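Long-range contacts in transcriptional repressor of the blcABC operon (Agrobacterium tumefaciens, PDB 3MQ0), which represses the blcABC operon, probably by binding DNA through a helix-turn-helix domain, and is regulated via oligomerization: residues P118-L123 with C136-Q141; L219-A224 with I238-S243. All coordinates share one frame; numbering follows the deposited sequence.

Contact 1. Residues P118-L123 with C136-Q141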
loop_
_atom_site.group_PDB
_atom_site.type_symbol
_atom_site.label_atom_id
_atom_site.label_comp_id
_atom_site.label_asym_id
_atom_site.label_seq_id
_atom_site.Cartn_x
_atom_site.Cartn_y
_atom_site.Cartn_z
ATOM N N PRO B 118 -33.777 13.357 -0.456
ATOM C CA PRO B 118 -34.765 13.587 -1.518
ATOM C C PRO B 118 -34.352 13.007 -2.871
ATOM O O PRO B 118 -35.189 12.954 -3.771
ATOM C CB PRO B 118 -34.817 15.115 -1.630
ATOM C CG PRO B 118 -34.192 15.639 -0.368
ATOM C CD PRO B 118 -33.179 14.617 0.023
ATOM N N TYR B 119 -33.098 12.585 -3.023
ATOM C CA TYR B 119 -32.616 12.189 -4.350
ATOM C C TYR B 119 -32.262 10.722 -4.488
ATOM O O TYR B 119 -31.823 10.070 -3.534
ATOM C CB TYR B 119 -31.398 13.026 -4.756
ATOM C CG TYR B 119 -31.580 14.482 -4.433
ATOM C CD1 TYR B 119 -32.439 15.267 -5.172
ATOM C CD2 TYR B 119 -30.906 15.065 -3.370
ATOM C CE1 TYR B 119 -32.620 16.597 -4.872
ATOM C CE2 TYR B 119 -31.089 16.393 -3.058
ATOM C CZ TYR B 119 -31.941 17.153 -3.814
ATOM O OH TYR B 119 -32.134 18.481 -3.506
ATOM N N THR B 120 -32.414 10.225 -5.709
ATOM C CA THR B 120 -31.901 8.910 -6.053
ATOM C C THR B 120 -30.393 9.035 -6.224
ATOM O O THR B 120 -29.921 9.926 -6.915
ATOM C CB THR B 120 -32.527 8.403 -7.351
ATOM O OG1 THR B 120 -33.929 8.182 -7.138
ATOM C CG2 THR B 120 -31.858 7.110 -7.801
ATOM N N VAL B 121 -29.635 8.144 -5.592
ATOM C CA VAL B 121 -28.177 8.234 -5.640
ATOM C C VAL B 121 -27.615 6.957 -6.225
ATOM O O VAL B 121 -28.015 5.861 -5.815
ATOM C CB VAL B 121 -27.587 8.389 -4.227
ATOM C CG1 VAL B 121 -26.092 8.726 -4.307
ATOM C CG2 VAL B 121 -28.345 9.450 -3.455
ATOM N N THR B 122 -26.702 7.088 -7.185
ATOM C CA THR B 122 -26.116 5.916 -7.830
ATOM C C THR B 122 -24.615 5.900 -7.627
ATOM O O THR B 122 -24.000 6.935 -7.392
ATOM C CB THR B 122 -26.399 5.906 -9.347
ATOM O OG1 THR B 122 -25.968 7.154 -9.904
ATOM C CG2 THR B 122 -27.878 5.758 -9.604
ATOM N N LEU B 123 -24.043 4.708 -7.714
ATOM C CA LEU B 123 -22.604 4.506 -7.599
ATOM C C LEU B 123 -22.211 3.652 -8.790
ATOM O O LEU B 123 -22.811 2.599 -9.022
ATOM C CB LEU B 123 -22.290 3.732 -6.325
ATOM C CG LEU B 123 -20.826 3.358 -6.050
ATOM C CD1 LEU B 123 -20.052 4.619 -5.725
ATOM C CD2 LEU B 123 -20.735 2.329 -4.897
ATOM N N CYS B 136 -27.138 1.648 -5.688
ATOM C CA CYS B 136 -28.235 2.564 -5.962
ATOM C C CYS B 136 -29.114 2.727 -4.736
ATOM O O CYS B 136 -29.620 1.738 -4.201
ATOM C CB CYS B 136 -29.079 2.072 -7.145
ATOM S SG CYS B 136 -30.476 3.179 -7.583
ATOM N N ARG B 137 -29.296 3.970 -4.291
ATOM C CA ARG B 137 -30.234 4.255 -3.207
ATOM C C ARG B 137 -31.411 5.051 -3.768
ATOM O O ARG B 137 -31.254 6.195 -4.187
ATOM C CB ARG B 137 -29.559 4.981 -2.034
ATOM C CG ARG B 137 -30.480 5.102 -0.802
ATOM C CD ARG B 137 -29.938 6.020 0.292
ATOM N NE ARG B 137 -30.160 7.460 0.091
ATOM C CZ ARG B 137 -31.041 8.007 -0.746
ATOM N NH1 ARG B 137 -31.839 7.257 -1.490
ATOM N NH2 ARG B 137 -31.120 9.325 -0.833
ATOM N N ASN B 138 -32.587 4.418 -3.816
ATOM C CA ASN B 138 -33.763 5.011 -4.452
ATOM C C ASN B 138 -34.407 6.116 -3.638
ATOM O O ASN B 138 -34.178 6.219 -2.439
ATOM C CB ASN B 138 -34.796 3.934 -4.769
ATOM C CG ASN B 138 -34.374 3.074 -5.931
ATOM O OD1 ASN B 138 -34.103 1.886 -5.772
ATOM N ND2 ASN B 138 -34.288 3.679 -7.111
ATOM N N SER B 139 -35.231 6.927 -4.297
ATOM C CA SER B 139 -35.940 8.029 -3.640
ATOM C C SER B 139 -37.316 8.234 -4.243
ATOM O O SER B 139 -37.778 7.422 -5.052
ATOM C CB SER B 139 -35.166 9.332 -3.794
ATOM O OG SER B 139 -35.348 9.850 -5.101
ATOM N N ALA B 140 -37.964 9.333 -3.841
ATOM C CA ALA B 140 -39.294 9.697 -4.329
ATOM C C ALA B 140 -39.271 10.415 -5.681
ATOM O O ALA B 140 -40.324 10.705 -6.257
ATOM C CB ALA B 140 -40.026 10.554 -3.291
ATOM N N GLN B 141 -38.081 10.710 -6.181
ATOM C CA GLN B 141 -37.962 11.320 -7.496
ATOM C C GLN B 141 -38.595 10.389 -8.540
ATOM O O GLN B 141 -38.249 9.210 -8.616
ATOM C CB GLN B 141 -36.488 11.572 -7.821
ATOM C CG GLN B 141 -36.219 12.850 -8.595
ATOM C CD GLN B 141 -36.379 14.111 -7.762
ATOM O OE1 GLN B 141 -36.035 14.149 -6.579
ATOM N NE2 GLN B 141 -36.896 15.160 -8.386
#

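Contact 2. Residues L219-A224 with I238-S243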
loop_
_atom_site.group_PDB
_atom_site.type_symbol
_atom_site.label_atom_id
_atom_site.label_comp_id
_atom_site.label_asym_id
_atom_site.label_seq_id
_atom_site.Cartn_x
_atom_site.Cartn_y
_atom_site.Cartn_z
ATOM N N LEU B 219 -32.268 15.080 -14.662
ATOM C CA LEU B 219 -30.999 15.770 -14.469
ATOM C C LEU B 219 -30.167 15.016 -13.439
ATOM O O LEU B 219 -30.688 14.650 -12.389
ATOM C CB LEU B 219 -31.290 17.190 -13.980
ATOM C CG LEU B 219 -30.161 17.886 -13.237
ATOM C CD1 LEU B 219 -29.221 18.434 -14.261
ATOM C CD2 LEU B 219 -30.733 18.999 -12.363
ATOM N N CYS B 220 -28.894 14.746 -13.743
ATOM C CA CYS B 220 -27.998 14.123 -12.781
ATOM C C CYS B 220 -26.779 15.003 -12.509
ATOM O O CYS B 220 -26.316 15.745 -13.381
ATOM C CB CYS B 220 -27.517 12.747 -13.256
ATOM S SG CYS B 220 -28.863 11.685 -13.840
ATOM N N ILE B 221 -26.265 14.899 -11.291
ATOM C CA ILE B 221 -25.077 15.630 -10.879
ATOM C C ILE B 221 -24.083 14.604 -10.355
ATOM O O ILE B 221 -24.454 13.774 -9.513
ATOM C CB ILE B 221 -25.436 16.603 -9.747
ATOM C CG1 ILE B 221 -26.575 17.512 -10.221
ATOM C CG2 ILE B 221 -24.220 17.405 -9.333
ATOM C CD1 ILE B 221 -27.215 18.327 -9.116
ATOM N N GLY B 222 -22.835 14.645 -10.838
ATOM C CA GLY B 222 -21.871 13.599 -10.501
ATOM C C GLY B 222 -20.604 14.086 -9.833
ATOM O O GLY B 222 -20.220 15.237 -10.008
ATOM N N ALA B 223 -19.960 13.211 -9.063
ATOM C CA ALA B 223 -18.660 13.513 -8.472
ATOM C C ALA B 223 -17.792 12.258 -8.419
ATOM O O ALA B 223 -18.294 11.135 -8.480
ATOM C CB ALA B 223 -18.827 14.083 -7.066
ATOM N N ALA B 224 -16.486 12.449 -8.279
ATOM C CA ALA B 224 -15.554 11.337 -8.327
ATOM C C ALA B 224 -15.223 10.796 -6.937
ATOM O O ALA B 224 -15.041 11.551 -5.990
ATOM C CB ALA B 224 -14.262 11.764 -9.019
ATOM N N ILE B 238 -26.345 12.102 -8.098
ATOM C CA ILE B 238 -27.730 12.192 -7.685
ATOM C C ILE B 238 -28.546 12.495 -8.928
ATOM O O ILE B 238 -28.059 13.137 -9.861
ATOM C CB ILE B 238 -27.949 13.260 -6.605
ATOM C CG1 ILE B 238 -27.519 14.632 -7.116
ATOM C CG2 ILE B 238 -27.173 12.896 -5.328
ATOM C CD1 ILE B 238 -27.566 15.716 -6.035
ATOM N N SER B 239 -29.781 12.040 -8.945
ATOM C CA SER B 239 -30.729 12.257 -10.012
ATOM C C SER B 239 -31.990 12.955 -9.508
ATOM O O SER B 239 -32.457 12.638 -8.491
ATOM C CB SER B 239 -31.157 10.922 -10.596
ATOM O OG SER B 239 -30.073 10.305 -11.193
ATOM N N LEU B 240 -32.497 13.887 -10.289
ATOM C CA LEU B 240 -33.728 14.574 -9.917
ATOM C C LEU B 240 -34.448 15.040 -11.166
ATOM O O LEU B 240 -33.916 14.942 -12.276
ATOM C CB LEU B 240 -33.429 15.772 -9.008
ATOM C CG LEU B 240 -32.395 16.771 -9.528
ATOM C CD1 LEU B 240 -32.703 18.163 -9.023
ATOM C CD2 LEU B 240 -30.987 16.347 -9.093
ATOM N N ILE B 241 -35.668 15.539 -10.985
ATOM C CA ILE B 241 -36.425 16.106 -12.089
ATOM C C ILE B 241 -35.856 17.480 -12.454
ATOM O O ILE B 241 -35.798 18.380 -11.615
ATOM C CB ILE B 241 -37.909 16.238 -11.724
ATOM C CG1 ILE B 241 -38.499 14.857 -11.443
ATOM C CG2 ILE B 241 -38.671 16.952 -12.837
ATOM C CD1 ILE B 241 -38.413 13.910 -12.626
ATOM N N ARG B 242 -35.446 17.635 -13.710
ATOM C CA ARG B 242 -34.786 18.856 -14.181
ATOM C C ARG B 242 -35.633 20.111 -13.977
ATOM O O ARG B 242 -35.150 21.118 -13.466
ATOM C CB ARG B 242 -34.415 18.719 -15.661
ATOM C CG ARG B 242 -34.512 20.015 -16.472
ATOM C CD ARG B 242 -33.222 20.843 -16.431
ATOM N NE ARG B 242 -33.177 21.793 -15.318
ATOM C CZ ARG B 242 -32.287 22.778 -15.214
ATOM N NH1 ARG B 242 -31.370 22.948 -16.156
ATOM N NH2 ARG B 242 -32.314 23.598 -14.172
ATOM N N SER B 243 -36.896 20.040 -14.375
ATOM C CA SER B 243 -37.790 21.193 -14.307
ATOM C C SER B 243 -37.998 21.672 -12.873
ATOM O O SER B 243 -38.692 22.656 -12.630
ATOM C CB SER B 243 -39.140 20.835 -14.926
ATOM O OG SER B 243 -39.732 19.736 -14.253
#

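Contact 1. Residues P118-L123 with C136-Q141
The open end of the antiparallel hairpin 120-127/130-137, part of the GAF-fold domain of this IclR-family repressor, is fixed by one hydrogen-bonded pair, Val-121 with Arg-137. Arg-137 N reaches Val-121 O at 2.7 Å, and Val-121 N returns to Arg-137 O at 2.9 Å with an almost straight N-H...O angle of 167°. One step along, Thr-122 faces Cys-136 as a non-hydrogen-bonded pair on the opposite face. There the sulphur, anti to its backbone N, reaches toward the two threonine methyls on the partner strand: Cys-136 SG is 4.2 Å from CG2 of Thr-120 and of Thr-122.

On the Val-121 face, Arg-137 runs out extended and then bends at chi3 (82°), which carries its guanidinium back over the neighbouring strand. Val-121 CG2 sits over one face of that group, toward its rim, 3.8 Å from Arg-137 NH2. The same NH2 donates to Tyr-119 O at 2.9 Å; it lies nearly along the C=O axis, but the N-H is bent (134°).

Beyond the last pair the segments are joined through Ser-139. Its OG lies 3.0 Å from Thr-120 OG1, a hydrogen bond in which either hydroxyl could be the donor. An ST turn orients it, Gln-141 N donating to Ser-139 OG at 3.1 Å.

In the next shell, helix 102-110 covers the Val-121 face, Leu-110 touching both Val-121 and Arg-137, while Phe-147 packs on Thr-122 and Cys-136. At the entry to the strand, Pro-118 CB stands 4.0 Å above the ring plane of Tyr-119, over its centre.

Contact 2. Residues L219-A224 with I238-S243
Two neighbouring strands of the GAF-fold antiparallel sheet, 218-226 and 232-241, form a hairpin whose ends distant from the turn meet here. The axes of 219-224 and 238-241 approach to 4.7 Å, with N-to-C directions 157° apart. Two hydrogen-bonded pairs, Leu-219 with Leu-240 and Ile-221 with Ile-238, give four backbone bonds; in each, such as Leu-219 N to Leu-240 O, the N...O distance is 2.9 Å. Between them Cys-220 and Ser-239 form a non-hydrogen-bonded pair, where Cys-220 CA comes within 3.1 Å of Ile-238 O in a CA-H...O contact.

The broad apolar packing is on the aliphatic face. Leu-219 and Leu-240 run side by side and touch through CD2 and CD1 at 4.0 Å. Ile-221 and Ile-238 do likewise, with CB of the first 3.9 Å from CG1 of the second. Both Leu-240 CG and Ile-238 CG1 sit tucked between backbone N and carbonyl carbon (chi1 53° and 59°), so their branches bend toward the partner strand. Helix 247-267 packs on this face, Ile-250 on Leu-219 and Leu-253 on Ile-221.

The opposite face carries the small polar pair, equally close and also buried: Cys-220 SG and Ser-239 OG lie 3.2 Å apart, Phe-147 touches Ser-239, and Ala-159 touches Cys-220.

Packing loosens where the second strand ends. Ile-241 points away, and partly exposed Arg-242 begins a 3-10 segment, meeting the first strand through its aliphatic root, CB to Leu-219 CB at 3.9 Å. Its bent chain takes the guanidinium to other partners, NH2 donating to Ala-245 O. On the aliphatic face, by contrast, even diagonal neighbours meet, Ile-221 CD1 lying 4.3 Å from Leu-240 CD2.

Both contacts join hairpin strands of one six-stranded antiparallel sheet, and their centres lie about 10 Å apart because strands 120-127 and 232-241 are neighbours in it. A probable hydrogen bond, Thr-120 O to Ser-239 N at 2.9 Å, ties them directly, and Gln-141 packs on Leu-240. Contact 2 is the core one: six of its seven touching residues are buried, and paired aliphatic branches under helix 247-267 dominate. Contact 1 is only partly buried; its ladder is shorter, and hydroxyl and guanidinium bonds carry the junction past the strand ends. Phe-147 borders both contacts.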